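2-hydroxy-3-oxopropionate reductase (Polaromonas sp. JS666, PDB 4DLL) probably catalyses the NAD(P)H-dependent reduction of 2-hydroxy-3-oxopropionate (tartronate semialdehyde) to glycerate. Local coordinates at residues A[100-103]-A[104-108]; A[124-127]-A[128-132]; A[264-267]-A[268-272]. All coordinates share one frame; numbering follows the deposited sequence.

Contact 1: A[100-103]-A[104-108]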
ATOM      1  N   VAL A 100     -18.790 -12.421  22.323  1.00 40.75           N
ATOM      2  CA  VAL A 100     -19.427 -13.595  21.712  1.00 41.15           C
ATOM      3  C   VAL A 100     -18.541 -14.817  21.915  1.00 40.62           C
ATOM      4  O   VAL A 100     -19.033 -15.876  22.323  1.00 39.37           O
ATOM      5  CB  VAL A 100     -19.752 -13.363  20.187  1.00 41.42           C
ATOM      6  CG1 VAL A 100     -20.542 -14.530  19.575  1.00 42.03           C
ATOM      7  CG2 VAL A 100     -20.538 -12.075  19.985  1.00 42.45           C
ATOM      8  N   VAL A 101     -17.234 -14.664  21.665  1.00 41.59           N
ATOM      9  CA  VAL A 101     -16.326 -15.800  21.829  1.00 42.20           C
ATOM     10  C   VAL A 101     -16.341 -16.303  23.277  1.00 43.12           C
ATOM     11  O   VAL A 101     -16.494 -17.495  23.495  1.00 43.90           O
ATOM     12  CB  VAL A 101     -14.899 -15.546  21.306  1.00 42.38           C
ATOM     13  CG1 VAL A 101     -13.943 -16.644  21.816  1.00 41.03           C
ATOM     14  CG2 VAL A 101     -14.893 -15.579  19.819  1.00 42.20           C
ATOM     15  N   GLN A 102     -16.247 -15.389  24.247  1.00 44.55           N
ATOM     16  CA  GLN A 102     -16.302 -15.699  25.670  1.00 44.53           C
ATOM     17  C   GLN A 102     -17.567 -16.474  26.003  1.00 44.55           C
ATOM     18  O   GLN A 102     -17.507 -17.508  26.660  1.00 43.55           O
ATOM     19  CB  GLN A 102     -16.237 -14.391  26.470  1.00 45.93           C
ATOM     20  CG  GLN A 102     -16.896 -14.411  27.904  1.00 48.84           C
ATOM     21  CD  GLN A 102     -15.888 -14.410  29.046  1.00 55.16           C
ATOM     22  OE1 GLN A 102     -14.757 -13.915  28.909  1.00 56.40           O
ATOM     23  NE2 GLN A 102     -16.305 -14.949  30.198  1.00 58.66           N
ATOM     24  N   ASP A 103     -18.706 -15.950  25.542  1.00 44.94           N
ATOM     25  CA  ASP A 103     -20.011 -16.518  25.835  1.00 45.66           C
ATOM     26  C   ASP A 103     -20.091 -17.946  25.308  1.00 44.70           C
ATOM     27  O   ASP A 103     -20.240 -18.907  26.083  1.00 44.17           O
ATOM     28  CB  ASP A 103     -21.119 -15.666  25.217  1.00 46.78           C
ATOM     29  CG  ASP A 103     -22.494 -16.060  25.719  1.00 50.34           C
ATOM     30  OD1 ASP A 103     -22.947 -15.464  26.725  1.00 54.95           O
ATOM     31  OD2 ASP A 103     -23.109 -16.991  25.142  1.00 54.13           O
ATOM     32  N   VAL A 104     -19.948 -18.095  23.997  1.00 43.64           N
ATOM     33  CA  VAL A 104     -19.859 -19.438  23.390  1.00 42.76           C
ATOM     34  C   VAL A 104     -18.916 -20.449  24.105  1.00 43.05           C
ATOM     35  O   VAL A 104     -19.311 -21.587  24.395  1.00 42.03           O
ATOM     36  CB  VAL A 104     -19.550 -19.366  21.882  1.00 42.11           C
ATOM     37  CG1 VAL A 104     -19.519 -20.771  21.280  1.00 39.68           C
ATOM     38  CG2 VAL A 104     -20.625 -18.558  21.204  1.00 40.55           C
ATOM     39  N   LEU A 105     -17.690 -20.019  24.400  1.00 43.44           N
ATOM     40  CA  LEU A 105     -16.721 -20.905  25.017  1.00 44.53           C
ATOM     41  C   LEU A 105     -17.145 -21.279  26.432  1.00 46.80           C
ATOM     42  O   LEU A 105     -17.071 -22.441  26.828  1.00 47.89           O
ATOM     43  CB  LEU A 105     -15.344 -20.226  25.058  1.00 43.91           C
ATOM     44  CG  LEU A 105     -14.313 -20.500  23.941  1.00 39.58           C
ATOM     45  CD1 LEU A 105     -13.056 -19.684  24.223  1.00 36.11           C
ATOM     46  CD2 LEU A 105     -13.981 -21.965  23.899  1.00 29.36           C
ATOM     47  N   PHE A 106     -17.602 -20.295  27.201  1.00 48.51           N
ATOM     48  CA  PHE A 106     -17.861 -20.536  28.618  1.00 49.76           C
ATOM     49  C   PHE A 106     -19.347 -20.506  28.990  1.00 50.62           C
ATOM     50  O   PHE A 106     -19.840 -21.480  29.534  1.00 51.98           O
ATOM     51  CB  PHE A 106     -16.965 -19.640  29.488  1.00 49.95           C
ATOM     52  CG  PHE A 106     -15.510 -19.699  29.079  1.00 50.40           C
ATOM     53  CD1 PHE A 106     -14.732 -20.821  29.364  1.00 49.47           C
ATOM     54  CD2 PHE A 106     -14.932 -18.653  28.360  1.00 51.02           C
ATOM     55  CE1 PHE A 106     -13.389 -20.904  28.940  1.00 49.33           C
ATOM     56  CE2 PHE A 106     -13.586 -18.724  27.931  1.00 50.45           C
ATOM     57  CZ  PHE A 106     -12.825 -19.852  28.206  1.00 48.59           C
ATOM     58  N   ALA A 107     -20.088 -19.453  28.661  1.00 50.81           N
ATOM     59  CA  ALA A 107     -21.544 -19.472  28.918  1.00 51.39           C
ATOM     60  C   ALA A 107     -22.266 -20.687  28.298  1.00 51.84           C
ATOM     61  O   ALA A 107     -23.243 -21.192  28.876  1.00 52.43           O
ATOM     62  CB  ALA A 107     -22.208 -18.179  28.423  1.00 51.31           C
ATOM     63  N   GLN A 108     -21.801 -21.117  27.113  1.00 50.82           N
ATOM     64  CA  GLN A 108     -22.434 -22.181  26.328  1.00 49.70           C
ATOM     65  C   GLN A 108     -21.679 -23.511  26.447  1.00 48.39           C
ATOM     66  O   GLN A 108     -22.051 -24.490  25.849  1.00 48.24           O
ATOM     67  CB  GLN A 108     -22.581 -21.760  24.844  1.00 49.93           C
ATOM     68  CG  GLN A 108     -23.781 -20.877  24.547  1.00 51.85           C
ATOM     69  CD  GLN A 108     -24.147 -20.800  23.038  1.00 57.22           C
ATOM     70  OE1 GLN A 108     -24.135 -19.708  22.450  1.00 57.68           O
ATOM     71  NE2 GLN A 108     -24.467 -21.957  22.412  1.00 56.77           N
TER
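D103 meets A107 one turn further along helix 98-107. Its CG lies anti to the backbone N (chi1 -169°). This sets the carboxylate against the methyl group, with OD1 of D103 3.3 Å from CB of A107. The carbonyl of the same aspartate reaches further along the chain. It accepts from Q108 N at 2.9 Å (D103 O to Q108 N), a bent bond of 142°. That bond spans five residues, so the helix ends in a wider, pi-type turn. V104 is held more regularly. Its N donates to V100 O at 2.9 Å, and its branch CG2 rests 3.3 Å from V100 O. Beyond the pair, V104 packs on L95 and V110. V100 to A107 belong to helix 98-107, and Q108 follows its end. The helix lies in the crossover that joins the parallel strands 90-93 and 119-122 of the Rossmann-type nucleotide-binding domain. Q102 occupies another side of this helix. Its carbonyl takes the N-H of F106, with Q102 O 2.8 Å from F106 N. The same oxygen comes obliquely to the F106 ring, 3.3 Å from CD2. The ring carries CB of L105 over one face and makes a cation-pi contact with R137. On the buried side, V101 and L105 point the same way, side by side. V101 CG1 touches L105 CD1 at 4.0 Å, and both side chains also pack on helix 128-140.

Contact 2: A[124-127]-A[128-132]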
ATOM      1  N   ALA A 124     -11.675 -15.269  14.718  1.00 45.52           N
ATOM      2  CA  ALA A 124     -12.369 -13.991  15.037  1.00 47.31           C
ATOM      3  C   ALA A 124     -11.366 -12.794  15.235  1.00 48.19           C
ATOM      4  O   ALA A 124     -10.204 -12.990  15.603  1.00 48.85           O
ATOM      5  CB  ALA A 124     -13.199 -14.189  16.251  1.00 47.07           C
ATOM      6  N   SER A 125     -11.771 -11.563  14.933  1.00 49.65           N
ATOM      7  CA  SER A 125     -10.938 -10.407  15.328  1.00 50.04           C
ATOM      8  C   SER A 125     -11.261 -10.101  16.810  1.00 49.74           C
ATOM      9  O   SER A 125     -12.429  -9.945  17.201  1.00 50.73           O
ATOM     10  CB  SER A 125     -11.104  -9.170  14.383  1.00 51.48           C
ATOM     11  OG  SER A 125     -10.203  -9.205  13.251  1.00 49.69           O
ATOM     12  N   ILE A 126     -10.214 -10.065  17.628  1.00 48.37           N
ATOM     13  CA  ILE A 126     -10.329 -10.184  19.090  1.00 46.52           C
ATOM     14  C   ILE A 126      -9.034  -9.573  19.599  1.00 44.48           C
ATOM     15  O   ILE A 126      -8.022  -9.660  18.895  1.00 44.21           O
ATOM     16  CB  ILE A 126     -10.530 -11.703  19.474  1.00 47.18           C
ATOM     17  CG1 ILE A 126     -11.985 -11.959  19.823  1.00 47.72           C
ATOM     18  CG2 ILE A 126      -9.683 -12.184  20.649  1.00 46.21           C
ATOM     19  CD1 ILE A 126     -12.186 -13.259  20.569  1.00 50.36           C
ATOM     20  N   THR A 127      -9.035  -8.916  20.766  1.00 41.01           N
ATOM     21  CA  THR A 127      -7.831  -8.138  21.167  1.00 38.07           C
ATOM     22  C   THR A 127      -6.756  -9.094  21.589  1.00 35.55           C
ATOM     23  O   THR A 127      -7.095 -10.145  22.135  1.00 37.02           O
ATOM     24  CB  THR A 127      -8.113  -7.153  22.336  1.00 38.41           C
ATOM     25  OG1 THR A 127      -8.804  -7.844  23.390  1.00 38.94           O
ATOM     26  CG2 THR A 127      -8.970  -5.950  21.825  1.00 37.31           C
ATOM     27  N   PRO A 128      -5.474  -8.755  21.373  1.00 32.42           N
ATOM     28  CA  PRO A 128      -4.486  -9.719  21.857  1.00 32.67           C
ATOM     29  C   PRO A 128      -4.652 -10.031  23.378  1.00 34.38           C
ATOM     30  O   PRO A 128      -4.482 -11.193  23.785  1.00 34.01           O
ATOM     31  CB  PRO A 128      -3.146  -9.055  21.539  1.00 32.84           C
ATOM     32  CG  PRO A 128      -3.408  -8.034  20.530  1.00 29.84           C
ATOM     33  CD  PRO A 128      -4.842  -7.571  20.768  1.00 30.64           C
ATOM     34  N   ARG A 129      -5.095  -9.031  24.183  1.00 35.91           N
ATOM     35  CA  ARG A 129      -5.414  -9.252  25.616  1.00 35.69           C
ATOM     36  C   ARG A 129      -6.463 -10.355  25.767  1.00 34.89           C
ATOM     37  O   ARG A 129      -6.292 -11.291  26.550  1.00 34.44           O
ATOM     38  CB  ARG A 129      -5.867  -7.971  26.322  1.00 36.30           C
ATOM     39  CG  ARG A 129      -5.978  -8.128  27.866  1.00 38.32           C
ATOM     40  CD  ARG A 129      -6.860  -7.026  28.489  1.00 42.07           C
ATOM     41  NE  ARG A 129      -8.295  -7.208  28.208  1.00 43.83           N
ATOM     42  CZ  ARG A 129      -9.078  -8.177  28.711  1.00 45.83           C
ATOM     43  NH1 ARG A 129      -8.607  -9.126  29.533  1.00 44.03           N
ATOM     44  NH2 ARG A 129     -10.361  -8.211  28.378  1.00 45.70           N
ATOM     45  N   GLU A 130      -7.513 -10.272  24.967  1.00 34.75           N
ATOM     46  CA  GLU A 130      -8.519 -11.322  24.954  1.00 35.68           C
ATOM     47  C   GLU A 130      -7.994 -12.682  24.502  1.00 35.15           C
ATOM     48  O   GLU A 130      -8.348 -13.709  25.101  1.00 33.89           O
ATOM     49  CB  GLU A 130      -9.697 -10.912  24.083  1.00 36.75           C
ATOM     50  CG  GLU A 130     -10.727 -10.050  24.806  1.00 41.47           C
ATOM     51  CD  GLU A 130     -11.698  -9.385  23.846  1.00 46.17           C
ATOM     52  OE1 GLU A 130     -11.264  -8.833  22.813  1.00 51.47           O
ATOM     53  OE2 GLU A 130     -12.906  -9.404  24.129  1.00 50.93           O
ATOM     54  N   ALA A 131      -7.170 -12.693  23.444  1.00 34.46           N
ATOM     55  CA  ALA A 131      -6.543 -13.957  23.000  1.00 34.24           C
ATOM     56  C   ALA A 131      -5.720 -14.571  24.128  1.00 33.53           C
ATOM     57  O   ALA A 131      -5.823 -15.782  24.331  1.00 33.67           O
ATOM     58  CB  ALA A 131      -5.680 -13.777  21.728  1.00 32.85           C
ATOM     59  N   ARG A 132      -4.899 -13.782  24.828  1.00 32.92           N
ATOM     60  CA  ARG A 132      -4.064 -14.355  25.920  1.00 34.56           C
ATOM     61  C   ARG A 132      -4.908 -14.926  27.091  1.00 34.34           C
ATOM     62  O   ARG A 132      -4.600 -16.011  27.604  1.00 33.83           O
ATOM     63  CB  ARG A 132      -2.964 -13.376  26.439  1.00 35.66           C
ATOM     64  CG  ARG A 132      -1.869 -12.970  25.410  1.00 38.05           C
ATOM     65  CD  ARG A 132      -0.818 -12.030  26.009  1.00 40.02           C
ATOM     66  NE  ARG A 132      -1.426 -10.854  26.635  1.00 40.39           N
ATOM     67  CZ  ARG A 132      -1.627  -9.658  26.053  1.00 41.19           C
ATOM     68  NH1 ARG A 132      -1.254  -9.414  24.791  1.00 35.06           N
ATOM     69  NH2 ARG A 132      -2.200  -8.672  26.769  1.00 39.64           N
TER
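T127 and E130 grip each other in a capping box at the start of helix 128-140. T127 is the N-cap residue. Its OG1 accepts from E130 N at 3.2 Å, which closes the first turn. In return, T127 N donates to E130 OE1 at 3.0 Å, an almost straight bond of 170°. The threonine hydroxyl donates to the same oxygen, with OG1 of T127 2.7 Å from OE1 of E130. One carboxylate oxygen therefore holds two donors, both on its anti side. The T127 torsion (chi1 49°) sets OG1 between the backbone N and the carbonyl carbon, where it can serve both bonds. Were E130 an alanine, T127 N and the hydroxyl would probably lose the acceptor they share, and the hydroxyl would be less firmly fixed. Behind the box, I126 CG2 packs on E130 CB at 3.7 Å, the two side chains crossing at about a right angle. The first full helical bond follows, from A131 N to T127 O at 2.9 Å. Further out, the loop leads here from strand 119-122. I126 and P128 lean on helix 194-222, while T127, P128 and R129 touch helix 262-278.

Contact 3: A[264-267]-A[268-272]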
ATOM      1  N   ILE A 264     -16.535  -2.147  10.809  1.00 36.75           N
ATOM      2  CA  ILE A 264     -15.555  -3.171  11.161  1.00 36.20           C
ATOM      3  C   ILE A 264     -14.174  -2.540  11.142  1.00 34.88           C
ATOM      4  O   ILE A 264     -13.387  -2.763  12.039  1.00 34.19           O
ATOM      5  CB  ILE A 264     -15.610  -4.365  10.184  1.00 35.65           C
ATOM      6  CG1 ILE A 264     -17.073  -4.818   9.998  1.00 37.73           C
ATOM      7  CG2 ILE A 264     -14.713  -5.500  10.650  1.00 34.27           C
ATOM      8  CD1 ILE A 264     -17.519  -6.015  10.826  1.00 38.64           C
ATOM      9  N   GLN A 265     -13.887  -1.726  10.135  1.00 35.61           N
ATOM     10  CA  GLN A 265     -12.573  -1.066  10.071  1.00 36.03           C
ATOM     11  C   GLN A 265     -12.407  -0.117  11.262  1.00 36.39           C
ATOM     12  O   GLN A 265     -11.306  -0.048  11.820  1.00 36.94           O
ATOM     13  CB  GLN A 265     -12.339  -0.357   8.742  1.00 34.75           C
ATOM     14  CG  GLN A 265     -10.931   0.259   8.602  1.00 35.76           C
ATOM     15  CD  GLN A 265      -9.822  -0.758   8.298  1.00 33.40           C
ATOM     16  OE1 GLN A 265     -10.020  -1.697   7.551  1.00 38.50           O
ATOM     17  NE2 GLN A 265      -8.662  -0.544   8.845  1.00 35.00           N
ATOM     18  N   LEU A 266     -13.499   0.560  11.673  1.00 36.09           N
ATOM     19  CA  LEU A 266     -13.491   1.442  12.846  1.00 36.24           C
ATOM     20  C   LEU A 266     -13.087   0.655  14.081  1.00 36.77           C
ATOM     21  O   LEU A 266     -12.184   1.060  14.823  1.00 37.02           O
ATOM     22  CB  LEU A 266     -14.850   2.078  13.083  1.00 36.31           C
ATOM     23  CG  LEU A 266     -14.958   2.938  14.363  1.00 38.08           C
ATOM     24  CD1 LEU A 266     -14.041   4.212  14.365  1.00 33.77           C
ATOM     25  CD2 LEU A 266     -16.433   3.302  14.632  1.00 35.44           C
ATOM     26  N   LYS A 267     -13.726  -0.495  14.257  1.00 36.31           N
ATOM     27  CA  LYS A 267     -13.411  -1.394  15.333  1.00 36.40           C
ATOM     28  C   LYS A 267     -11.943  -1.813  15.228  1.00 36.97           C
ATOM     29  O   LYS A 267     -11.231  -1.823  16.244  1.00 38.99           O
ATOM     30  CB  LYS A 267     -14.398  -2.596  15.300  1.00 36.29           C
ATOM     31  CG  LYS A 267     -14.264  -3.623  16.434  1.00 39.93           C
ATOM     32  CD  LYS A 267     -14.737  -5.094  16.028  1.00 44.56           C
ATOM     33  CE  LYS A 267     -14.532  -5.502  14.527  1.00 46.19           C
ATOM     34  NZ  LYS A 267     -13.108  -5.856  14.095  1.00 42.69           N
ATOM     35  N   ASP A 268     -11.458  -2.154  14.040  1.00 36.28           N
ATOM     36  CA  ASP A 268     -10.042  -2.530  13.947  1.00 37.44           C
ATOM     37  C   ASP A 268      -9.189  -1.371  14.433  1.00 36.18           C
ATOM     38  O   ASP A 268      -8.283  -1.583  15.196  1.00 36.37           O
ATOM     39  CB  ASP A 268      -9.557  -2.955  12.527  1.00 37.89           C
ATOM     40  CG  ASP A 268     -10.403  -4.042  11.881  1.00 40.71           C
ATOM     41  OD1 ASP A 268     -10.895  -4.991  12.584  1.00 44.68           O
ATOM     42  OD2 ASP A 268     -10.557  -3.938  10.626  1.00 43.49           O
HETATM   43  N   MSE A 269      -9.476  -0.159  13.992  1.00 35.72           N
HETATM   44  CA  MSE A 269      -8.732   1.035  14.482  1.00 36.54           C
HETATM   45  C   MSE A 269      -8.787   1.188  16.023  1.00 34.68           C
HETATM   46  O   MSE A 269      -7.764   1.364  16.646  1.00 32.65           O
HETATM   47  CB  MSE A 269      -9.194   2.352  13.795  1.00 37.98           C
HETATM   48  CG  MSE A 269      -9.184   2.361  12.251  1.00 44.90           C
HETATM   49 SE   MSE A 269      -7.402   1.904  11.370  1.00 61.02          SE
HETATM   50  CE  MSE A 269      -7.424  -0.050  11.525  1.00 55.74           C
ATOM     51  N   ARG A 270      -9.987   1.070  16.600  1.00 34.30           N
ATOM     52  CA  ARG A 270     -10.212   1.180  18.041  1.00 33.77           C
ATOM     53  C   ARG A 270      -9.471   0.104  18.829  1.00 32.28           C
ATOM     54  O   ARG A 270      -8.754   0.412  19.782  1.00 31.08           O
ATOM     55  CB  ARG A 270     -11.716   1.133  18.374  1.00 34.23           C
ATOM     56  CG  ARG A 270     -12.586   2.146  17.647  1.00 36.56           C
ATOM     57  CD  ARG A 270     -12.794   3.361  18.500  1.00 43.32           C
ATOM     58  NE  ARG A 270     -13.689   4.376  17.943  1.00 45.52           N
ATOM     59  CZ  ARG A 270     -15.024   4.346  17.956  1.00 45.51           C
ATOM     60  NH1 ARG A 270     -15.709   3.342  18.488  1.00 46.78           N
ATOM     61  NH2 ARG A 270     -15.678   5.351  17.425  1.00 45.37           N
ATOM     62  N   ASN A 271      -9.621  -1.156  18.433  1.00 31.80           N
ATOM     63  CA  ASN A 271      -8.782  -2.208  19.024  1.00 32.49           C
ATOM     64  C   ASN A 271      -7.280  -1.991  18.901  1.00 31.46           C
ATOM     65  O   ASN A 271      -6.517  -2.400  19.766  1.00 32.12           O
ATOM     66  CB  ASN A 271      -9.140  -3.577  18.461  1.00 34.08           C
ATOM     67  CG  ASN A 271     -10.459  -4.004  18.925  1.00 33.36           C
ATOM     68  OD1 ASN A 271     -10.841  -3.652  20.016  1.00 39.93           O
ATOM     69  ND2 ASN A 271     -11.188  -4.704  18.106  1.00 34.85           N
ATOM     70  N   ALA A 272      -6.853  -1.344  17.844  1.00 30.41           N
ATOM     71  CA  ALA A 272      -5.392  -1.155  17.634  1.00 31.17           C
ATOM     72  C   ALA A 272      -4.940  -0.067  18.599  1.00 31.46           C
ATOM     73  O   ALA A 272      -3.832  -0.118  19.141  1.00 30.63           O
ATOM     74  CB  ALA A 272      -5.097  -0.729  16.258  1.00 29.74           C
TER
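K267 and D268 form a salt bridge within helix 262-278, part of the helical C-terminal domain. K267 and N271 touch S125 and T127 of the nucleotide-binding domain, so this side of the helix meets that domain. The backbone here follows the regular alpha-helical pattern, each N-H from D268 to N271 reaching the carbonyl four residues back. The bond from N271 N to K267 O is 2.8 Å long and nearly straight, at 168°.

The salt bridge is made by a bent K267. The side chain starts with CG anti to the backbone N (chi1 -176°), then bends twice near its end. This curls the ammonium group back to its neighbour, with NZ of K267 2.8 Å from OD1 of D268. The nitrogen meets the anti side of that oxygen, 34° out of the carboxylate plane. A second salt bridge joins NE of R270 to E290, on helix 284-301.

Among the polar contacts, OD2 of D268 has a weak hydrogen bond from Q203. NE2 of Q265 hydrogen-bonds to the backbone carbonyl of Q203, on helix 194-222. The Q265 amide plane stands almost square to the D268 carboxylate.

Other side chains simply pack. CG of K267 lies 3.7 Å from ND2 of N271. Q265 bends toward M269, a selenomethionine, its NE2 3.7 Å from SE of M269. L266 lies against the flat guanidinium of R270. CD1 of L266 is 3.6 Å from NE of R270. CD2 of L266 sits over one face, displaced toward the rim and 3.5 Å from NH2 of R270.

In the fold
The three contacts come in order along the chain and run from the nucleotide-binding domain to the C-terminal helices. Contacts 1 and 2 flank strand 119-122, one before it and one after, with centres about 14 Å apart. They touch where V101 CB meets I126 CD1 at 3.6 Å. Contact 3 lies on helix 262-278, its centre about 13 Å from that of contact 2. T127 meets N271 there, and S125 meets K267. Contacts 1 and 3 do not touch; their centres are about 22 Å apart. Contact 2 is thus the middle member, a junction between the two family regions, consistent with the interdomain cleft that serves as the active site in this family.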